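Local structure of protein (polyandrocarpa lectin) (Polyandrocarpa misakiensis, 1BYF) at residues 31-36 with 40-45; 59-62 with 67-70; 63-68 with 106-111. The protein is a calcium-binding C-type lectin that binds galactose, forms a homodimer and takes part in the tunicate's defence against microorganisms. All coordinates share one frame; numbering follows the deposited sequence.

Contact 1. Residues 31-36 with 40-45; sequences SAMRDS and KAILAF. With ZN (zinc ion), chain I.
Ile42 meets Ala32 and Met33 through apolar contacts made by its two methyl groups. The end of its long branch, CD1, comes to 3.9 Å from Ala32 CB and touches Met33 more loosely, while the branch methyl CG2 lies 4.0 Å from Met33 SD. Met33 reaches this place by folding back on itself: CG stands anti to the carbonyl carbon, and further bends at chi2 (-64°) and chi3 (-74°) turn the thioether toward the helix, the two side chains crossing obliquely. A flexible methionine can make such a bend, a beta-branched isoleucine offers two methyls at once, and an alanine suits the close approach of the loop at position 32. All three residues are buried, and Phe7 of strand 3-8 and Ile99 of strand 96-100 pack against Ile42 and Met33 respectively.

Near the start of helix 36-49 the edge of the contact is more exposed. The aliphatic part of Lys40 lies alongside the first turn, its CG methylene 3.2 Å from Ser36 O, the carbonyl oxygen four residues earlier in the same helix, and the bent chain carries the amine away from 31-36.

Metal and capping interactions gather on Asp35, whose two carboxylate oxygens have separate tasks. OD2 binds the zinc ion at 2.1 Å, and two waters are further ligands. OD1 accepts a bond of 2.8 Å from water 1, itself on the zinc, and also caps the backbone N of Met38. A short acidic side chain suits this N-cap, since it can reach back to amides that have no carbonyl partner within the helix.

The arrangement is that of an N-capped helix whose inner face packs on the preceding loop and the main beta-sheet of the C-type lectin domain.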
ATOM      1  N   SER A  31      -6.659   5.677  11.662  1.00 17.37           N
ATOM      2  CA  SER A  31      -7.384   4.529  12.209  1.00 17.39           C
ATOM      3  C   SER A  31      -6.781   3.222  11.725  1.00 17.12           C
ATOM      4  O   SER A  31      -6.773   2.253  12.491  1.00 16.40           O
ATOM      5  CB  SER A  31      -8.877   4.585  11.898  1.00 18.60           C
ATOM      6  OG  SER A  31      -9.142   4.113  10.596  1.00 20.42           O
ATOM      7  N   ALA A  32      -6.233   3.176  10.508  1.00 17.17           N
ATOM      8  CA  ALA A  32      -5.652   1.907  10.047  1.00 16.78           C
ATOM      9  C   ALA A  32      -4.448   1.525  10.896  1.00 16.62           C
ATOM     10  O   ALA A  32      -4.127   0.337  11.022  1.00 16.30           O
ATOM     11  CB  ALA A  32      -5.333   1.938   8.558  1.00 16.51           C
ATOM     12  N   MET A  33      -3.780   2.500  11.509  1.00 15.92           N
ATOM     13  CA  MET A  33      -2.635   2.184  12.361  1.00 15.70           C
ATOM     14  C   MET A  33      -3.062   1.555  13.686  1.00 16.00           C
ATOM     15  O   MET A  33      -2.244   0.943  14.372  1.00 15.84           O
ATOM     16  CB  MET A  33      -1.789   3.427  12.626  1.00 15.39           C
ATOM     17  CG  MET A  33      -1.152   4.020  11.378  1.00 15.80           C
ATOM     18  SD  MET A  33       0.034   2.937  10.588  1.00 14.37           S
ATOM     19  CE  MET A  33       1.448   3.008  11.674  1.00 15.13           C
ATOM     20  N   ARG A  34      -4.328   1.693  14.041  1.00 17.01           N
ATOM     21  CA  ARG A  34      -4.850   1.130  15.286  1.00 18.80           C
ATOM     22  C   ARG A  34      -5.515  -0.220  15.043  1.00 19.84           C
ATOM     23  O   ARG A  34      -6.048  -0.861  15.947  1.00 20.24           O
ATOM     24  CB  ARG A  34      -5.835   2.114  15.922  1.00 19.25           C
ATOM     25  CG  ARG A  34      -5.244   3.501  16.163  1.00 19.63           C
ATOM     26  CD  ARG A  34      -6.133   4.322  17.090  1.00 20.53           C
ATOM     27  NE  ARG A  34      -7.448   4.590  16.521  1.00 20.57           N
ATOM     28  CZ  ARG A  34      -7.801   5.549  15.691  1.00 21.32           C
ATOM     29  NH1 ARG A  34      -6.938   6.452  15.239  1.00 21.89           N
ATOM     30  NH2 ARG A  34      -9.067   5.624  15.279  1.00 21.67           N
ATOM     31  N   ASP A  35      -5.471  -0.676  13.799  1.00 21.25           N
ATOM     32  CA  ASP A  35      -6.066  -1.950  13.379  1.00 21.98           C
ATOM     33  C   ASP A  35      -4.976  -3.008  13.321  1.00 23.26           C
ATOM     34  O   ASP A  35      -4.021  -2.896  12.551  1.00 23.55           O
ATOM     35  CB  ASP A  35      -6.742  -1.712  12.036  1.00 21.90           C
ATOM     36  CG  ASP A  35      -7.424  -2.869  11.357  1.00 21.26           C
ATOM     37  OD1 ASP A  35      -6.812  -3.949  11.216  1.00 21.91           O
ATOM     38  OD2 ASP A  35      -8.588  -2.705  10.926  1.00 20.20           O
ATOM     39  N   SER A  36      -5.084  -4.051  14.134  1.00 24.42           N
ATOM     40  CA  SER A  36      -4.088  -5.102  14.233  1.00 25.88           C
ATOM     41  C   SER A  36      -3.640  -5.705  12.913  1.00 25.55           C
ATOM     42  O   SER A  36      -2.434  -5.930  12.747  1.00 26.19           O
ATOM     43  CB  SER A  36      -4.577  -6.222  15.168  1.00 26.75           C
ATOM     44  OG  SER A  36      -5.747  -6.820  14.643  1.00 28.35           O
ATOM     45  N   LYS A  40       0.052  -4.087  10.676  1.00 16.83           N
ATOM     46  CA  LYS A  40       1.128  -5.019  10.353  1.00 17.37           C
ATOM     47  C   LYS A  40       1.350  -5.057   8.845  1.00 15.39           C
ATOM     48  O   LYS A  40       2.522  -5.142   8.457  1.00 14.96           O
ATOM     49  CB  LYS A  40       0.935  -6.413  10.930  1.00 19.49           C
ATOM     50  CG  LYS A  40       0.750  -6.469  12.424  1.00 22.17           C
ATOM     51  CD  LYS A  40       1.676  -5.632  13.278  1.00 23.83           C
ATOM     52  CE  LYS A  40       3.059  -6.223  13.457  1.00 25.08           C
ATOM     53  NZ  LYS A  40       4.130  -5.384  12.854  1.00 24.85           N
ATOM     54  N   ALA A  41       0.288  -4.983   8.045  1.00 13.69           N
ATOM     55  CA  ALA A  41       0.479  -4.984   6.595  1.00 14.17           C
ATOM     56  C   ALA A  41       1.215  -3.705   6.183  1.00 14.30           C
ATOM     57  O   ALA A  41       2.148  -3.719   5.375  1.00 14.34           O
ATOM     58  CB  ALA A  41      -0.843  -5.049   5.848  1.00 13.94           C
ATOM     59  N   ILE A  42       0.761  -2.594   6.749  1.00 13.82           N
ATOM     60  CA  ILE A  42       1.353  -1.286   6.483  1.00 14.09           C
ATOM     61  C   ILE A  42       2.826  -1.307   6.871  1.00 14.23           C
ATOM     62  O   ILE A  42       3.674  -0.899   6.070  1.00 14.68           O
ATOM     63  CB  ILE A  42       0.594  -0.152   7.202  1.00 14.44           C
ATOM     64  CG1 ILE A  42      -0.749   0.138   6.509  1.00 14.29           C
ATOM     65  CG2 ILE A  42       1.413   1.132   7.264  1.00 14.40           C
ATOM     66  CD1 ILE A  42      -1.709   0.976   7.331  1.00 15.22           C
ATOM     67  N   LEU A  43       3.141  -1.795   8.067  1.00 13.67           N
ATOM     68  CA  LEU A  43       4.523  -1.840   8.525  1.00 13.32           C
ATOM     69  C   LEU A  43       5.350  -2.849   7.744  1.00 13.86           C
ATOM     70  O   LEU A  43       6.560  -2.643   7.616  1.00 13.94           O
ATOM     71  CB  LEU A  43       4.624  -2.079  10.032  1.00 13.37           C
ATOM     72  CG  LEU A  43       4.226  -0.899  10.929  1.00 13.25           C
ATOM     73  CD1 LEU A  43       4.304  -1.292  12.401  1.00 13.40           C
ATOM     74  CD2 LEU A  43       5.113   0.312  10.658  1.00 12.83           C
ATOM     75  N   ALA A  44       4.737  -3.894   7.193  1.00 13.73           N
ATOM     76  CA  ALA A  44       5.493  -4.853   6.391  1.00 13.66           C
ATOM     77  C   ALA A  44       5.983  -4.172   5.111  1.00 13.73           C
ATOM     78  O   ALA A  44       7.090  -4.417   4.636  1.00 13.58           O
ATOM     79  CB  ALA A  44       4.667  -6.081   6.054  1.00 13.26           C
ATOM     80  N   PHE A  45       5.162  -3.278   4.566  1.00 13.09           N
ATOM     81  CA  PHE A  45       5.518  -2.547   3.355  1.00 12.72           C
ATOM     82  C   PHE A  45       6.649  -1.559   3.647  1.00 12.95           C
ATOM     83  O   PHE A  45       7.648  -1.490   2.929  1.00 11.78           O
ATOM     84  CB  PHE A  45       4.308  -1.800   2.800  1.00 12.11           C
ATOM     85  CG  PHE A  45       4.447  -1.069   1.499  1.00 11.59           C
ATOM     86  CD1 PHE A  45       5.062   0.175   1.432  1.00 11.63           C
ATOM     87  CD2 PHE A  45       3.949  -1.607   0.329  1.00 11.38           C
ATOM     88  CE1 PHE A  45       5.174   0.853   0.230  1.00 11.80           C
ATOM     89  CE2 PHE A  45       4.051  -0.938  -0.879  1.00 11.52           C
ATOM     90  CZ  PHE A  45       4.666   0.298  -0.930  1.00 11.65           C
TER
HETATM   91 ZN    ZN I 304      -9.643  -4.295  10.118  1.00 30.25          ZN
HETATM   92  O   HOH W   1      -8.149  -5.649   9.391  1.00 40.73           O
HETATM   93  O   HOH W   2      -9.896  -5.546  11.905  1.00 29.18           O

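Contact 2. Residues 59-62 with 67-70; sequences NLQD and FLWN
Phe67 has CG anti to its carbonyl carbon (chi1 -74°), which swings the ring back toward Asn59 although its CB sets off away from 59-62. Asn59 in turn holds its amide between the backbone N and the carbonyl carbon (chi1 76°), and its CB comes over one face of the ring, 4.1 Å from Phe67 CE1. The backbone joins in, with Asn59 N beyond the rim of the ring, 4.0 Å from Phe67 CD1. A flat aromatic residue fits here because its face can take the Asn59 methylene, while Trp82 meets the same ring edge-to-face.

The amide of Asn59 is turned to other work: OD1 accepts from Leu95 N, and ND2 donates to the carbonyls of Trp93 and Ala64. An asparagine can serve both kinds of partner at once, and here, in a buried place, it ties the start of the loop to Ala64 further along it and to residues 93-95.

Leu68 supplies the other half of the contact through a single methyl. Its CD1 lies 3.8 Å from Gln61 NE2 and equally close to Asp62 OD2, the leucine crossing the aspartate at about a right angle. The extended Gln61 also lays its CB and CD near this methyl. Gln61 NE2 donates to Asp62 OD1 at 3.1 Å, meeting it on the syn side, 30° out of the carboxylate plane, which keeps the two polar ends together at the exposed rim.

Strands 57-58 and 68-69 are antiparallel partners, and this loop joins them, making a two-stranded hairpin within the C-type lectin fold.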
ATOM      1  N   ASN A  59       0.746  16.672  18.036  1.00 18.21           N
ATOM      2  CA  ASN A  59       0.390  17.247  19.335  1.00 19.79           C
ATOM      3  C   ASN A  59      -0.162  18.663  19.194  1.00 21.13           C
ATOM      4  O   ASN A  59      -0.171  19.422  20.173  1.00 21.29           O
ATOM      5  CB  ASN A  59       1.644  17.280  20.222  1.00 19.73           C
ATOM      6  CG  ASN A  59       2.620  18.384  19.874  1.00 20.31           C
ATOM      7  OD1 ASN A  59       2.540  19.050  18.837  1.00 19.63           O
ATOM      8  ND2 ASN A  59       3.585  18.615  20.769  1.00 20.99           N
ATOM      9  N   LEU A  60      -0.563  19.058  17.997  1.00 24.39           N
ATOM     10  CA  LEU A  60      -0.989  20.417  17.716  1.00 27.89           C
ATOM     11  C   LEU A  60      -2.209  20.934  18.451  1.00 30.10           C
ATOM     12  O   LEU A  60      -2.298  22.157  18.663  1.00 30.59           O
ATOM     13  CB  LEU A  60      -1.165  20.602  16.194  1.00 28.10           C
ATOM     14  CG  LEU A  60       0.068  20.196  15.366  1.00 28.68           C
ATOM     15  CD1 LEU A  60      -0.215  20.304  13.871  1.00 28.63           C
ATOM     16  CD2 LEU A  60       1.271  21.066  15.727  1.00 28.51           C
ATOM     17  N   GLN A  61      -3.155  20.080  18.817  1.00 31.90           N
ATOM     18  CA  GLN A  61      -4.336  20.564  19.525  1.00 33.73           C
ATOM     19  C   GLN A  61      -4.060  20.742  21.015  1.00 34.16           C
ATOM     20  O   GLN A  61      -4.266  21.823  21.568  1.00 34.78           O
ATOM     21  CB  GLN A  61      -5.529  19.621  19.353  1.00 34.55           C
ATOM     22  CG  GLN A  61      -6.799  20.174  19.994  1.00 35.89           C
ATOM     23  CD  GLN A  61      -7.969  19.222  19.866  1.00 36.49           C
ATOM     24  OE1 GLN A  61      -8.533  19.070  18.782  1.00 36.97           O
ATOM     25  NE2 GLN A  61      -8.323  18.582  20.975  1.00 36.95           N
ATOM     26  N   ASP A  62      -3.590  19.679  21.658  1.00 33.99           N
ATOM     27  CA  ASP A  62      -3.358  19.703  23.094  1.00 33.61           C
ATOM     28  C   ASP A  62      -1.929  19.887  23.561  1.00 32.08           C
ATOM     29  O   ASP A  62      -1.736  20.002  24.783  1.00 32.62           O
ATOM     30  CB  ASP A  62      -3.967  18.423  23.693  1.00 35.28           C
ATOM     31  CG  ASP A  62      -5.444  18.264  23.375  1.00 36.56           C
ATOM     32  OD1 ASP A  62      -6.097  19.259  22.991  1.00 37.14           O
ATOM     33  OD2 ASP A  62      -5.971  17.136  23.505  1.00 37.53           O
ATOM     34  N   PHE A  67      -0.525  13.371  22.236  1.00 21.41           N
ATOM     35  CA  PHE A  67      -0.621  13.024  20.817  1.00 20.96           C
ATOM     36  C   PHE A  67      -2.023  12.614  20.406  1.00 20.94           C
ATOM     37  O   PHE A  67      -2.642  11.790  21.077  1.00 20.81           O
ATOM     38  CB  PHE A  67       0.394  11.914  20.496  1.00 20.70           C
ATOM     39  CG  PHE A  67       1.792  12.490  20.471  1.00 20.62           C
ATOM     40  CD1 PHE A  67       2.247  13.164  19.351  1.00 20.13           C
ATOM     41  CD2 PHE A  67       2.622  12.380  21.573  1.00 20.45           C
ATOM     42  CE1 PHE A  67       3.518  13.708  19.330  1.00 20.37           C
ATOM     43  CE2 PHE A  67       3.894  12.917  21.553  1.00 20.14           C
ATOM     44  CZ  PHE A  67       4.344  13.582  20.429  1.00 19.94           C
ATOM     45  N   LEU A  68      -2.497  13.155  19.284  1.00 21.13           N
ATOM     46  CA  LEU A  68      -3.803  12.770  18.778  1.00 21.50           C
ATOM     47  C   LEU A  68      -3.745  12.349  17.306  1.00 20.87           C
ATOM     48  O   LEU A  68      -3.144  13.019  16.473  1.00 20.13           O
ATOM     49  CB  LEU A  68      -4.821  13.895  18.889  1.00 22.91           C
ATOM     50  CG  LEU A  68      -5.206  14.440  20.264  1.00 23.90           C
ATOM     51  CD1 LEU A  68      -6.173  15.603  20.073  1.00 24.45           C
ATOM     52  CD2 LEU A  68      -5.821  13.371  21.156  1.00 24.24           C
ATOM     53  N   TRP A  69      -4.424  11.255  17.004  1.00 20.94           N
ATOM     54  CA  TRP A  69      -4.583  10.791  15.624  1.00 20.80           C
ATOM     55  C   TRP A  69      -5.504  11.819  14.970  1.00 22.13           C
ATOM     56  O   TRP A  69      -6.258  12.460  15.725  1.00 21.67           O
ATOM     57  CB  TRP A  69      -5.180   9.393  15.617  1.00 20.56           C
ATOM     58  CG  TRP A  69      -4.300   8.274  16.078  1.00 20.12           C
ATOM     59  CD1 TRP A  69      -4.394   7.558  17.237  1.00 20.08           C
ATOM     60  CD2 TRP A  69      -3.171   7.734  15.375  1.00 19.46           C
ATOM     61  NE1 TRP A  69      -3.398   6.611  17.301  1.00 20.23           N
ATOM     62  CE2 TRP A  69      -2.633   6.702  16.161  1.00 19.80           C
ATOM     63  CE3 TRP A  69      -2.571   8.030  14.147  1.00 19.86           C
ATOM     64  CZ2 TRP A  69      -1.519   5.958  15.765  1.00 19.53           C
ATOM     65  CZ3 TRP A  69      -1.465   7.297  13.753  1.00 18.53           C
ATOM     66  CH2 TRP A  69      -0.957   6.272  14.557  1.00 19.04           C
ATOM     67  N   ASN A  70      -5.444  12.058  13.670  1.00 23.69           N
ATOM     68  CA  ASN A  70      -6.265  13.068  13.033  1.00 25.97           C
ATOM     69  C   ASN A  70      -7.771  12.850  13.210  1.00 26.20           C
ATOM     70  O   ASN A  70      -8.518  13.775  12.891  1.00 26.31           O
ATOM     71  CB  ASN A  70      -6.102  13.147  11.514  1.00 28.58           C
ATOM     72  CG  ASN A  70      -4.704  12.999  10.984  1.00 30.90           C
ATOM     73  OD1 ASN A  70      -3.778  13.610  11.525  1.00 32.44           O
ATOM     74  ND2 ASN A  70      -4.583  12.192   9.933  1.00 31.73           N
TER

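Contact 3. Residues 63-68 with 106-111; sequences GAYNFL and LDDVGC. With CA (calcium ion), chain C.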
ATOM      1  N   GLY A  63      -0.911  19.935  22.717  1.00 28.58           N
ATOM      2  CA  GLY A  63       0.473  20.133  23.071  1.00 26.95           C
ATOM      3  C   GLY A  63       1.187  19.037  23.835  1.00 26.06           C
ATOM      4  O   GLY A  63       0.630  17.997  24.187  1.00 25.81           O
ATOM      5  N   ALA A  64       2.469  19.276  24.122  1.00 25.18           N
ATOM      6  CA  ALA A  64       3.296  18.340  24.885  1.00 24.46           C
ATOM      7  C   ALA A  64       3.212  16.934  24.320  1.00 23.75           C
ATOM      8  O   ALA A  64       3.364  16.753  23.103  1.00 23.51           O
ATOM      9  CB  ALA A  64       2.887  18.403  26.354  1.00 25.41           C
ATOM     10  N   TYR A  65       2.981  15.934  25.160  1.00 23.08           N
ATOM     11  CA  TYR A  65       2.849  14.566  24.674  1.00 22.15           C
ATOM     12  C   TYR A  65       1.386  14.138  24.697  1.00 22.16           C
ATOM     13  O   TYR A  65       1.056  12.996  25.007  1.00 22.72           O
ATOM     14  CB  TYR A  65       3.749  13.579  25.389  1.00 22.67           C
ATOM     15  CG  TYR A  65       5.236  13.764  25.194  1.00 22.63           C
ATOM     16  CD1 TYR A  65       5.762  14.476  24.126  1.00 22.64           C
ATOM     17  CD2 TYR A  65       6.133  13.174  26.082  1.00 22.82           C
ATOM     18  CE1 TYR A  65       7.125  14.626  23.960  1.00 22.49           C
ATOM     19  CE2 TYR A  65       7.499  13.316  25.922  1.00 22.46           C
ATOM     20  CZ  TYR A  65       7.988  14.043  24.861  1.00 22.55           C
ATOM     21  OH  TYR A  65       9.350  14.189  24.699  1.00 22.66           O
ATOM     22  N   ASN A  66       0.516  15.066  24.316  1.00 21.72           N
ATOM     23  CA  ASN A  66      -0.907  14.762  24.174  1.00 22.12           C
ATOM     24  C   ASN A  66      -1.133  14.468  22.692  1.00 21.56           C
ATOM     25  O   ASN A  66      -1.732  15.249  21.966  1.00 21.68           O
ATOM     26  CB  ASN A  66      -1.775  15.921  24.657  1.00 22.83           C
ATOM     27  CG  ASN A  66      -1.525  16.130  26.145  1.00 23.38           C
ATOM     28  OD1 ASN A  66      -1.787  15.213  26.915  1.00 24.24           O
ATOM     29  ND2 ASN A  66      -0.999  17.294  26.497  1.00 23.71           N
ATOM     30  N   PHE A  67      -0.525  13.371  22.236  1.00 21.41           N
ATOM     31  CA  PHE A  67      -0.621  13.024  20.817  1.00 20.96           C
ATOM     32  C   PHE A  67      -2.023  12.614  20.406  1.00 20.94           C
ATOM     33  O   PHE A  67      -2.642  11.790  21.077  1.00 20.81           O
ATOM     34  CB  PHE A  67       0.394  11.914  20.496  1.00 20.70           C
ATOM     35  CG  PHE A  67       1.792  12.490  20.471  1.00 20.62           C
ATOM     36  CD1 PHE A  67       2.247  13.164  19.351  1.00 20.13           C
ATOM     37  CD2 PHE A  67       2.622  12.380  21.573  1.00 20.45           C
ATOM     38  CE1 PHE A  67       3.518  13.708  19.330  1.00 20.37           C
ATOM     39  CE2 PHE A  67       3.894  12.917  21.553  1.00 20.14           C
ATOM     40  CZ  PHE A  67       4.344  13.582  20.429  1.00 19.94           C
ATOM     41  N   LEU A  68      -2.497  13.155  19.284  1.00 21.13           N
ATOM     42  CA  LEU A  68      -3.803  12.770  18.778  1.00 21.50           C
ATOM     43  C   LEU A  68      -3.745  12.349  17.306  1.00 20.87           C
ATOM     44  O   LEU A  68      -3.144  13.019  16.473  1.00 20.13           O
ATOM     45  CB  LEU A  68      -4.821  13.895  18.889  1.00 22.91           C
ATOM     46  CG  LEU A  68      -5.206  14.440  20.264  1.00 23.90           C
ATOM     47  CD1 LEU A  68      -6.173  15.603  20.073  1.00 24.45           C
ATOM     48  CD2 LEU A  68      -5.821  13.371  21.156  1.00 24.24           C
ATOM     49  N   LEU A 106       6.874   4.198  15.317  1.00 14.32           N
ATOM     50  CA  LEU A 106       6.542   5.610  15.433  1.00 14.64           C
ATOM     51  C   LEU A 106       7.579   6.439  16.177  1.00 14.45           C
ATOM     52  O   LEU A 106       8.323   5.969  17.030  1.00 14.61           O
ATOM     53  CB  LEU A 106       5.159   5.774  16.067  1.00 15.03           C
ATOM     54  CG  LEU A 106       3.984   5.086  15.375  1.00 15.15           C
ATOM     55  CD1 LEU A 106       2.688   5.540  16.042  1.00 14.88           C
ATOM     56  CD2 LEU A 106       3.935   5.392  13.880  1.00 14.55           C
ATOM     57  N   ASP A 107       7.609   7.716  15.810  1.00 14.75           N
ATOM     58  CA  ASP A 107       8.565   8.652  16.404  1.00 15.13           C
ATOM     59  C   ASP A 107       8.048  10.074  16.269  1.00 15.42           C
ATOM     60  O   ASP A 107       7.391  10.389  15.277  1.00 15.34           O
ATOM     61  CB  ASP A 107       9.921   8.476  15.713  1.00 15.57           C
ATOM     62  CG  ASP A 107      10.898   9.586  16.059  1.00 16.66           C
ATOM     63  OD1 ASP A 107      11.057   9.841  17.277  1.00 16.00           O
ATOM     64  OD2 ASP A 107      11.469  10.188  15.130  1.00 16.22           O
ATOM     65  N   ASP A 108       8.346  10.906  17.266  1.00 15.73           N
ATOM     66  CA  ASP A 108       7.951  12.307  17.228  1.00 15.73           C
ATOM     67  C   ASP A 108       9.079  13.139  16.613  1.00 16.27           C
ATOM     68  O   ASP A 108      10.251  12.962  16.927  1.00 15.88           O
ATOM     69  CB  ASP A 108       7.602  12.853  18.606  1.00 17.02           C
ATOM     70  CG  ASP A 108       8.709  12.742  19.636  1.00 17.55           C
ATOM     71  OD1 ASP A 108       9.554  11.830  19.586  1.00 17.56           O
ATOM     72  OD2 ASP A 108       8.716  13.596  20.546  1.00 17.91           O
ATOM     73  N   VAL A 109       8.708  14.035  15.713  1.00 16.56           N
ATOM     74  CA  VAL A 109       9.646  14.905  15.029  1.00 17.60           C
ATOM     75  C   VAL A 109       9.032  16.293  14.861  1.00 18.74           C
ATOM     76  O   VAL A 109       7.833  16.454  15.095  1.00 18.45           O
ATOM     77  CB  VAL A 109       9.973  14.378  13.613  1.00 18.06           C
ATOM     78  CG1 VAL A 109      10.812  13.115  13.676  1.00 18.04           C
ATOM     79  CG2 VAL A 109       8.692  14.114  12.832  1.00 17.39           C
ATOM     80  N   GLY A 110       9.835  17.250  14.417  1.00 19.69           N
ATOM     81  CA  GLY A 110       9.307  18.587  14.103  1.00 21.32           C
ATOM     82  C   GLY A 110       8.430  18.374  12.857  1.00 22.77           C
ATOM     83  O   GLY A 110       8.523  17.296  12.251  1.00 22.96           O
ATOM     84  N   CYS A 111       7.631  19.344  12.435  1.00 23.27           N
ATOM     85  CA  CYS A 111       6.752  19.063  11.297  1.00 23.79           C
ATOM     86  C   CYS A 111       7.224  19.486   9.930  1.00 23.61           C
ATOM     87  O   CYS A 111       6.496  19.246   8.959  1.00 23.31           O
ATOM     88  CB  CYS A 111       5.376  19.659  11.668  1.00 24.57           C
ATOM     89  SG  CYS A 111       4.862  19.000  13.293  1.00 25.27           S
TER
HETATM   90 CA    CA C 201      11.631  11.617  18.514  1.00 21.01          CA
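The carbohydrate-binding calcium site of this C-type lectin is backed here by two aromatic rings, which meet Asp108 from the side of loop 63-68. Phe67 CZ lies 3.8 Å from Asp108 CB, and ring and carboxylate planes stand 85° apart; an apolar ring suits a place between this methylene and Val97. Tyr65 brings CE1 to 3.9 Å from Asp108 OD2, again with steeply inclined planes, and its hydroxyl adds a hydrogen bond to Asn89 O, so this ring touches one calcium-binding residue and is tied to another.

Asp108 binds the calcium ion twice, through OD1 at 2.4 Å and through its own backbone O at 2.5 Å. With CG between the backbone N and the carbonyl carbon (chi1 58°), both oxygens can reach one ion, and a short aspartate suits this. Asp107 adds OD1 at 2.2 Å, while Glu86 and Asn89 supply further ligands. Ser88 N donates to Asp108 OD1, fixing the carboxylate further.

The type II' turn from Gly63 to Asn66 precedes strand 68-69, and strand 105-109 carries both aspartates. Strand 96-100 pairs antiparallel with the latter, and the Cys96–Cys111 disulfide ties it to the segment just after strand 105-109.

In the fold
Contacts 2 and 3 are neighbours, their centres about 7 Å apart, and they share Phe67 and Leu68, so the loop built by contact 2 is the one whose rings back the calcium site in contact 3. Contact 1 lies about 20 Å from contact 2 and about 19 Å from contact 3, centre to centre, yet it touches both. Met33 CE is 4.1 Å from Leu106 CD2, and Trp69 CH2 meets both residues as well, 3.5 Å from Met33 CB and 4.0 Å from Leu106 CD1. Ile42 of helix 36-49, a helix that also faces the second subunit, thus packs on a methionine whose further neighbour, Leu106, stands next to the calcium-binding Asp107.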